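Local atomic coordinates of putative tetR family transcriptional regulator (PDB entry 2Q24), a protein that probably binds cis-regulatory DNA as a transcription factor of the TetR family, and so regulates transcription in Streptomyces coelicolor. Residues B[26-31]-B[60-65]; B[64-69]-B[102-107]; B[109-114]-B[120-125]. All blocks are in the same frame, centred on the assembly; numbering follows the deposited sequence.

Interaction 1: residues B[26-31]-B[60-65]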
# COMPACT_ATOMS: atom_id res chain seq x y z
N ARG B 26 -9.49 -11.88 11.15
CA ARG B 26 -10.02 -13.23 11.32
C ARG B 26 -11.45 -13.13 11.88
O ARG B 26 -12.40 -13.70 11.33
CB ARG B 26 -9.08 -13.98 12.28
CG ARG B 26 -9.26 -15.49 12.47
CD ARG B 26 -8.25 -16.01 13.54
NE ARG B 26 -7.01 -15.20 13.53
CZ ARG B 26 -6.17 -15.03 14.57
NH1 ARG B 26 -6.40 -15.61 15.75
NH2 ARG B 26 -5.09 -14.27 14.42
N VAL B 27 -11.61 -12.37 12.95
CA VAL B 27 -12.90 -12.30 13.64
C VAL B 27 -13.95 -11.51 12.84
O VAL B 27 -15.12 -11.90 12.77
CB VAL B 27 -12.75 -11.74 15.10
CG1 VAL B 27 -14.11 -11.66 15.81
CG2 VAL B 27 -11.81 -12.61 15.93
N PHE B 28 -13.56 -10.38 12.25
CA PHE B 28 -14.51 -9.63 11.43
C PHE B 28 -14.90 -10.41 10.17
O PHE B 28 -16.05 -10.35 9.75
CB PHE B 28 -13.99 -8.24 11.07
CG PHE B 28 -14.10 -7.24 12.18
CD1 PHE B 28 -15.34 -6.94 12.76
CD2 PHE B 28 -12.97 -6.60 12.67
CE1 PHE B 28 -15.43 -6.02 13.81
CE2 PHE B 28 -13.06 -5.67 13.71
CZ PHE B 28 -14.29 -5.39 14.27
N SER B 29 -13.96 -11.15 9.58
CA SER B 29 -14.34 -11.90 8.39
C SER B 29 -15.29 -13.07 8.70
O SER B 29 -16.09 -13.42 7.85
CB SER B 29 -13.15 -12.32 7.52
OG SER B 29 -12.32 -13.21 8.21
N GLU B 30 -15.18 -13.63 9.90
CA GLU B 30 -16.08 -14.70 10.37
C GLU B 30 -17.44 -14.20 10.85
O GLU B 30 -18.47 -14.83 10.57
CB GLU B 30 -15.44 -15.45 11.53
CG GLU B 30 -14.33 -16.40 11.15
CD GLU B 30 -13.96 -17.33 12.29
OE1 GLU B 30 -14.87 -17.73 13.06
N GLU B 31 -17.44 -13.12 11.63
CA GLU B 31 -18.63 -12.73 12.39
C GLU B 31 -19.23 -11.39 11.96
O GLU B 31 -20.27 -10.98 12.50
CB GLU B 31 -18.33 -12.72 13.90
CG GLU B 31 -18.02 -14.08 14.51
N ALA B 60 -12.41 2.31 13.37
CA ALA B 60 -10.97 2.55 13.23
C ALA B 60 -10.22 1.20 13.24
O ALA B 60 -9.26 1.01 12.49
CB ALA B 60 -10.50 3.44 14.30
N LEU B 61 -10.67 0.29 14.10
CA LEU B 61 -10.12 -1.09 14.13
C LEU B 61 -10.33 -1.82 12.82
O LEU B 61 -9.39 -2.40 12.27
CB LEU B 61 -10.69 -1.91 15.32
CG LEU B 61 -10.08 -3.30 15.49
CD1 LEU B 61 -8.55 -3.19 15.69
CD2 LEU B 61 -10.75 -4.09 16.65
N ILE B 62 -11.55 -1.79 12.30
CA ILE B 62 -11.85 -2.44 11.01
C ILE B 62 -10.99 -1.86 9.90
O ILE B 62 -10.36 -2.61 9.15
CB ILE B 62 -13.34 -2.22 10.64
CG1 ILE B 62 -14.22 -3.00 11.63
CG2 ILE B 62 -13.64 -2.67 9.20
CD1 ILE B 62 -15.66 -2.45 11.71
N GLU B 63 -10.95 -0.53 9.80
CA GLU B 63 -10.11 0.11 8.74
C GLU B 63 -8.64 -0.28 8.84
O GLU B 63 -8.02 -0.69 7.84
CB GLU B 63 -10.25 1.64 8.76
CG GLU B 63 -9.27 2.26 7.79
CD GLU B 63 -9.41 3.73 7.61
OE1 GLU B 63 -10.49 4.28 7.89
OE2 GLU B 63 -8.39 4.33 7.20
N ALA B 64 -8.06 -0.13 10.03
CA ALA B 64 -6.65 -0.53 10.26
C ALA B 64 -6.36 -2.01 9.93
O ALA B 64 -5.34 -2.35 9.31
CB ALA B 64 -6.24 -0.23 11.70
N ALA B 65 -7.29 -2.89 10.32
CA ALA B 65 -7.18 -4.34 10.04
C ALA B 65 -7.16 -4.61 8.54
O ALA B 65 -6.27 -5.35 8.05
CB ALA B 65 -8.31 -5.11 10.66

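Interaction 2: residues B[64-69]-B[102-107]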
# COMPACT_ATOMS: atom_id res chain seq x y z
N ALA B 64 -8.06 -0.13 10.03
CA ALA B 64 -6.65 -0.53 10.26
C ALA B 64 -6.36 -2.01 9.93
O ALA B 64 -5.34 -2.35 9.31
CB ALA B 64 -6.24 -0.23 11.70
N ALA B 65 -7.29 -2.89 10.32
CA ALA B 65 -7.18 -4.34 10.04
C ALA B 65 -7.16 -4.61 8.54
O ALA B 65 -6.27 -5.35 8.05
CB ALA B 65 -8.31 -5.11 10.66
N TYR B 66 -8.12 -3.99 7.82
CA TYR B 66 -8.14 -4.12 6.36
C TYR B 66 -6.83 -3.59 5.73
O TYR B 66 -6.25 -4.26 4.88
CB TYR B 66 -9.39 -3.43 5.75
CG TYR B 66 -9.42 -3.56 4.22
CD1 TYR B 66 -9.85 -4.75 3.59
CD2 TYR B 66 -9.01 -2.49 3.42
CE1 TYR B 66 -9.86 -4.84 2.19
CE2 TYR B 66 -9.04 -2.58 2.05
CZ TYR B 66 -9.44 -3.76 1.45
OH TYR B 66 -9.42 -3.83 0.08
N ARG B 67 -6.39 -2.40 6.13
CA ARG B 67 -5.20 -1.81 5.54
C ARG B 67 -3.97 -2.63 5.83
O ARG B 67 -3.06 -2.75 4.99
CB ARG B 67 -5.00 -0.40 6.11
CG ARG B 67 -6.03 0.58 5.56
CD ARG B 67 -5.91 1.98 6.19
NE ARG B 67 -4.63 2.62 5.88
CZ ARG B 67 -4.32 3.87 6.18
NH1 ARG B 67 -5.21 4.62 6.85
NH2 ARG B 67 -3.13 4.37 5.85
N ASN B 68 -3.91 -3.20 7.04
CA ASN B 68 -2.81 -4.08 7.39
C ASN B 68 -2.80 -5.34 6.53
O ASN B 68 -1.73 -5.79 6.11
CB ASN B 68 -2.91 -4.46 8.88
CG ASN B 68 -1.77 -5.37 9.31
OD1 ASN B 68 -1.98 -6.55 9.53
ND2 ASN B 68 -0.56 -4.80 9.44
N GLU B 69 -3.98 -5.90 6.25
CA GLU B 69 -4.10 -7.11 5.43
C GLU B 69 -3.58 -6.85 3.99
O GLU B 69 -2.82 -7.65 3.42
CB GLU B 69 -5.58 -7.59 5.40
CG GLU B 69 -5.88 -8.78 4.47
CD GLU B 69 -5.50 -10.13 5.03
OE1 GLU B 69 -4.96 -10.22 6.17
OE2 GLU B 69 -5.76 -11.14 4.33
N THR B 102 -11.05 -13.40 0.10
CA THR B 102 -11.99 -14.17 0.93
C THR B 102 -12.31 -13.41 2.22
O THR B 102 -13.50 -13.27 2.60
CB THR B 102 -11.42 -15.59 1.24
OG1 THR B 102 -11.44 -16.33 0.00
CG2 THR B 102 -12.27 -16.34 2.30
N ALA B 103 -11.26 -12.92 2.89
CA ALA B 103 -11.40 -12.06 4.08
C ALA B 103 -12.19 -10.77 3.78
O ALA B 103 -13.14 -10.41 4.52
CB ALA B 103 -10.05 -11.76 4.69
N LYS B 104 -11.85 -10.12 2.66
CA LYS B 104 -12.56 -8.92 2.19
C LYS B 104 -14.06 -9.22 2.07
O LYS B 104 -14.91 -8.45 2.57
CB LYS B 104 -12.01 -8.49 0.83
CG LYS B 104 -12.53 -7.14 0.36
CD LYS B 104 -11.95 -6.79 -0.98
CE LYS B 104 -12.36 -5.41 -1.42
NZ LYS B 104 -13.78 -5.38 -1.77
N LEU B 105 -14.38 -10.34 1.43
CA LEU B 105 -15.80 -10.70 1.22
C LEU B 105 -16.46 -10.96 2.56
O LEU B 105 -17.59 -10.56 2.78
CB LEU B 105 -15.92 -11.92 0.29
CG LEU B 105 -17.34 -12.35 -0.13
CD1 LEU B 105 -17.79 -11.52 -1.36
CD2 LEU B 105 -17.22 -13.80 -0.51
N GLY B 106 -15.76 -11.66 3.45
CA GLY B 106 -16.28 -11.94 4.79
C GLY B 106 -16.48 -10.71 5.66
O GLY B 106 -17.39 -10.67 6.49
N MSE B 107 -15.63 -9.70 5.46
CA MSE B 107 -15.70 -8.43 6.21
C MSE B 107 -16.67 -7.42 5.61
O MSE B 107 -16.64 -6.26 5.98
CB MSE B 107 -14.32 -7.78 6.26
CG MSE B 107 -13.36 -8.47 7.18
SE MSE B 107 -11.61 -7.55 7.08
CE MSE B 107 -12.06 -5.95 8.20

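Interaction 3: residues B[109-114]-B[120-125]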
# COMPACT_ATOMS: atom_id res chain seq x y z
N ASP B 109 -19.83 -6.54 5.73
CA ASP B 109 -20.67 -5.70 6.62
C ASP B 109 -19.83 -4.72 7.45
O ASP B 109 -20.24 -3.58 7.68
CB ASP B 109 -21.50 -6.55 7.58
CG ASP B 109 -22.64 -7.31 6.90
OD1 ASP B 109 -22.92 -7.07 5.69
OD2 ASP B 109 -23.26 -8.15 7.58
N ALA B 110 -18.67 -5.19 7.92
CA ALA B 110 -17.80 -4.36 8.75
C ALA B 110 -17.23 -3.21 7.92
O ALA B 110 -17.21 -2.07 8.39
CB ALA B 110 -16.67 -5.20 9.39
N LEU B 111 -16.78 -3.52 6.70
CA LEU B 111 -16.26 -2.51 5.78
C LEU B 111 -17.34 -1.47 5.42
O LEU B 111 -17.06 -0.28 5.37
CB LEU B 111 -15.66 -3.16 4.53
CG LEU B 111 -14.36 -3.95 4.80
CD1 LEU B 111 -14.02 -4.91 3.60
CD2 LEU B 111 -13.13 -3.05 5.14
N ARG B 112 -18.55 -1.94 5.18
CA ARG B 112 -19.74 -1.06 5.00
C ARG B 112 -19.91 -0.05 6.14
O ARG B 112 -20.23 1.11 5.89
CB ARG B 112 -20.99 -1.92 4.93
CG ARG B 112 -21.95 -1.56 3.80
CD ARG B 112 -21.58 -2.36 2.53
NE ARG B 112 -21.73 -3.83 2.64
CZ ARG B 112 -22.64 -4.48 3.39
NH1 ARG B 112 -23.53 -3.82 4.12
NH2 ARG B 112 -22.65 -5.81 3.39
N ALA B 113 -19.70 -0.50 7.37
CA ALA B 113 -19.92 0.32 8.57
C ALA B 113 -18.84 1.40 8.71
O ALA B 113 -19.09 2.49 9.26
CB ALA B 113 -19.97 -0.55 9.80
N VAL B 114 -17.65 1.11 8.21
CA VAL B 114 -16.62 2.14 8.14
C VAL B 114 -17.07 3.26 7.16
O VAL B 114 -16.95 4.45 7.49
CB VAL B 114 -15.26 1.57 7.69
CG1 VAL B 114 -14.23 2.68 7.59
CG2 VAL B 114 -14.78 0.50 8.66
N ASP B 120 -12.97 5.59 4.98
CA ASP B 120 -12.69 4.94 3.69
C ASP B 120 -11.60 3.93 3.88
O ASP B 120 -10.42 4.28 3.91
CB ASP B 120 -12.31 5.95 2.58
CG ASP B 120 -11.69 5.25 1.33
OD1 ASP B 120 -12.13 4.14 0.96
OD2 ASP B 120 -10.75 5.83 0.75
N PRO B 121 -11.99 2.65 4.05
CA PRO B 121 -11.01 1.62 4.32
C PRO B 121 -10.09 1.35 3.12
O PRO B 121 -8.99 0.89 3.32
CB PRO B 121 -11.86 0.37 4.61
CG PRO B 121 -13.22 0.67 4.13
CD PRO B 121 -13.38 2.14 3.98
N TYR B 122 -10.55 1.69 1.91
CA TYR B 122 -9.96 1.10 0.68
C TYR B 122 -8.80 1.90 0.17
O TYR B 122 -7.82 1.31 -0.30
CB TYR B 122 -11.01 1.00 -0.44
CG TYR B 122 -12.18 0.15 -0.02
CD1 TYR B 122 -12.01 -1.20 0.24
CD2 TYR B 122 -13.43 0.73 0.17
CE1 TYR B 122 -13.08 -2.01 0.65
CE2 TYR B 122 -14.52 -0.06 0.60
CZ TYR B 122 -14.31 -1.43 0.83
OH TYR B 122 -15.35 -2.23 1.24
N GLY B 123 -8.92 3.22 0.21
CA GLY B 123 -7.82 4.08 -0.22
C GLY B 123 -7.32 3.63 -1.60
O GLY B 123 -8.12 3.44 -2.53
N ASP B 124 -5.99 3.48 -1.71
CA ASP B 124 -5.33 3.08 -2.97
C ASP B 124 -5.07 1.58 -2.97
O ASP B 124 -4.14 1.13 -3.64
CB ASP B 124 -4.03 3.89 -3.17
CG ASP B 124 -4.31 5.29 -3.85
OD1 ASP B 124 -3.89 5.53 -5.00
OD2 ASP B 124 -4.99 6.11 -3.27
N SER B 125 -5.81 0.81 -2.15
CA SER B 125 -5.54 -0.68 -2.09
C SER B 125 -5.50 -1.39 -3.45
O SER B 125 -4.62 -2.22 -3.69
CB SER B 125 -6.53 -1.44 -1.16
OG SER B 125 -6.52 -0.83 0.10

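Interaction 1: residues B[26-31]-B[60-65]
Phe28 of helix 17-31 lays its ring against Ile62 and Leu61 of helix 58-75, a contact within the helical DNA-binding domain of the TetR family. It shows how one aromatic side chain can join two helices that flank a predicted helix-turn-helix motif, here the helices 37-43 and 48-54. The CB of Phe28 points toward the partner helix, and CG lies anti to the carbonyl carbon (chi1 -78°), which carries the ring out across the gap. From there the contacts sharpen atom by atom. CG is still 4.3 Å from Ile62 CG1, and CD2 draws nearer to that same methylene carbon. At the far end of the ring CE2 and CZ come closest, with CZ 3.6 Å from Ile62 CG1. The methylene thus stands over one face, 3.7 Å from the ring centroid and 18° off the normal, which is a CH-pi contact. CE1 and CZ also meet the terminal methyl CD1 of Ile62. The isoleucine lies roughly perpendicular to the phenylalanine; its branch runs over a face, and the edge meets another residue. Replacing Phe28 by an alanine would remove the ring, and this is likely to leave Ile62 CG1 without its aromatic face and open a gap between the two helices. Ile40 and Ala35 also touch Phe28, while Ala110 of helix 108-116 packs on both Phe28 and Ile62, so the ring is buried where the DNA-binding part meets the rest of the fold. All three residues that touch across the two segments are apolar and buried. The edge of the ring belongs to Leu61, whose CD2 lies near the ring plane, 4.1 Å from Phe28 CE2.

Interaction 2: residues B[64-69]-B[102-107]
Ala103 makes the first touch as helix 86-106 of the SbtR-like C-terminal domain nears its end beside helix 58-75, which runs here from the DNA-binding part; its methyl CB lies 4.3 Å from Glu69 OE2. The next residue, Lys104, contributes its aliphatic chain. Its CG is anti to the backbone N (chi1 -171°), and the chain stays extended as far as CE, running obliquely past the outer end of the Tyr66 ring. CG comes within 4.0 Å of Tyr66 CE1, and CE reaches 3.7 Å from Tyr66 OH. The chain then bends at its last torsion (chi4 -71°), which leaves NZ 5.0 Å from Tyr66 OH. The phenol oxygen instead hydrogen-bonds to Tyr100 OH, one helical turn before Lys104, and the Tyr66 ring meets Tyr122 edge to face. After Leu105 and Gly106 the helix ends, and Met107, deposited as selenomethionine, serves as the N-cap residue of helix 108-116. Its CB points toward helix 58-75, and its terminal methyl CE stops 4.4 Å from Tyr66 CB, at the root of the tyrosine. Tyr66 is therefore touched at both ends, near its hydroxyl and beside its CB. On its far side helix 58-75 faces the second subunit, where Arg67 and Asn68 hydrogen-bond to Pro121 O and Asp124 OD1 of that subunit. Between the two segments themselves, the lysine methylenes meet the ring carbon CE1 and the phenol oxygen, and neither a hydrogen bond nor a salt bridge joins them, which implies that this pairing rests mainly on van der Waals contact.

Interaction 3: residues B[109-114]-B[120-125]
An Asx turn at Asp120 shapes the loop between helices 108-116 and 125-142, and the two residues that follow Asp120 within it, Pro121 and Tyr122, pack back onto Leu111 and Val114 of the preceding helix. Pro121 is shared between the two aliphatic residues. Its CB lies 3.7 Å from Leu111 CD2, while its CD lies 3.7 Å from Val114 CG1. Valine and proline lie alongside, running opposite ways, and Val114 CG1, anti to the backbone N (chi1 178°), is the branch presented to the proline. Tyr122 arrives obliquely and touches with its outer end: OH is 3.4 Å from Leu111 CB, and CE1 is 4.2 Å from Leu111 CD1. Pro121 CG sits over one face of that ring, toward the rim. The Asp120 carboxylate fixes the backbone beneath this packing, because OD1 accepts from Tyr122 N at 3.1 Å and OD2 from Gly123 N at 3.2 Å. Both donors approach from above the carboxylate plane. Tyr122 O then receives both Ser125 N and Ser125 OG, which fastens the chain as it enters the next helix. The outer side of the loop belongs to the dimer: Asp124 forms a salt bridge with Arg17 of the second subunit, and Pro121 O accepts from Arg67 of that subunit. The loop thus combines an Asx turn and Asx motif at Asp120 with a type II' beta turn from Tyr122 to Ser125 that overlaps them at Tyr122; Gly123 takes the second position of the type II' turn, where its positive phi (50°) is easily accommodated, and the turn runs into helix 125-142.

Read from the N terminus, interaction 1 closes the loop that holds the predicted helix-turn-helix, bringing helix 58-75 back against helix 17-31. Interaction 2 starts where interaction 1 ends, sharing Ala64 and Ala65, and closes a larger, mostly helical excursion onto helix 86-106. Interaction 3 follows as a short closure in which the loop after helix 108-116 folds back on that helix. None of the three nests inside another, yet they touch in space: Ile62 CG2 lies 3.8 Å from Met107 CE and 3.4 Å from Val114 CG2, and Tyr66 abuts Pro121. Helix 58-75 is thus the common element, tying the DNA-binding part to the C-terminal domain and, through Arg67 and Asn68, to the second subunit.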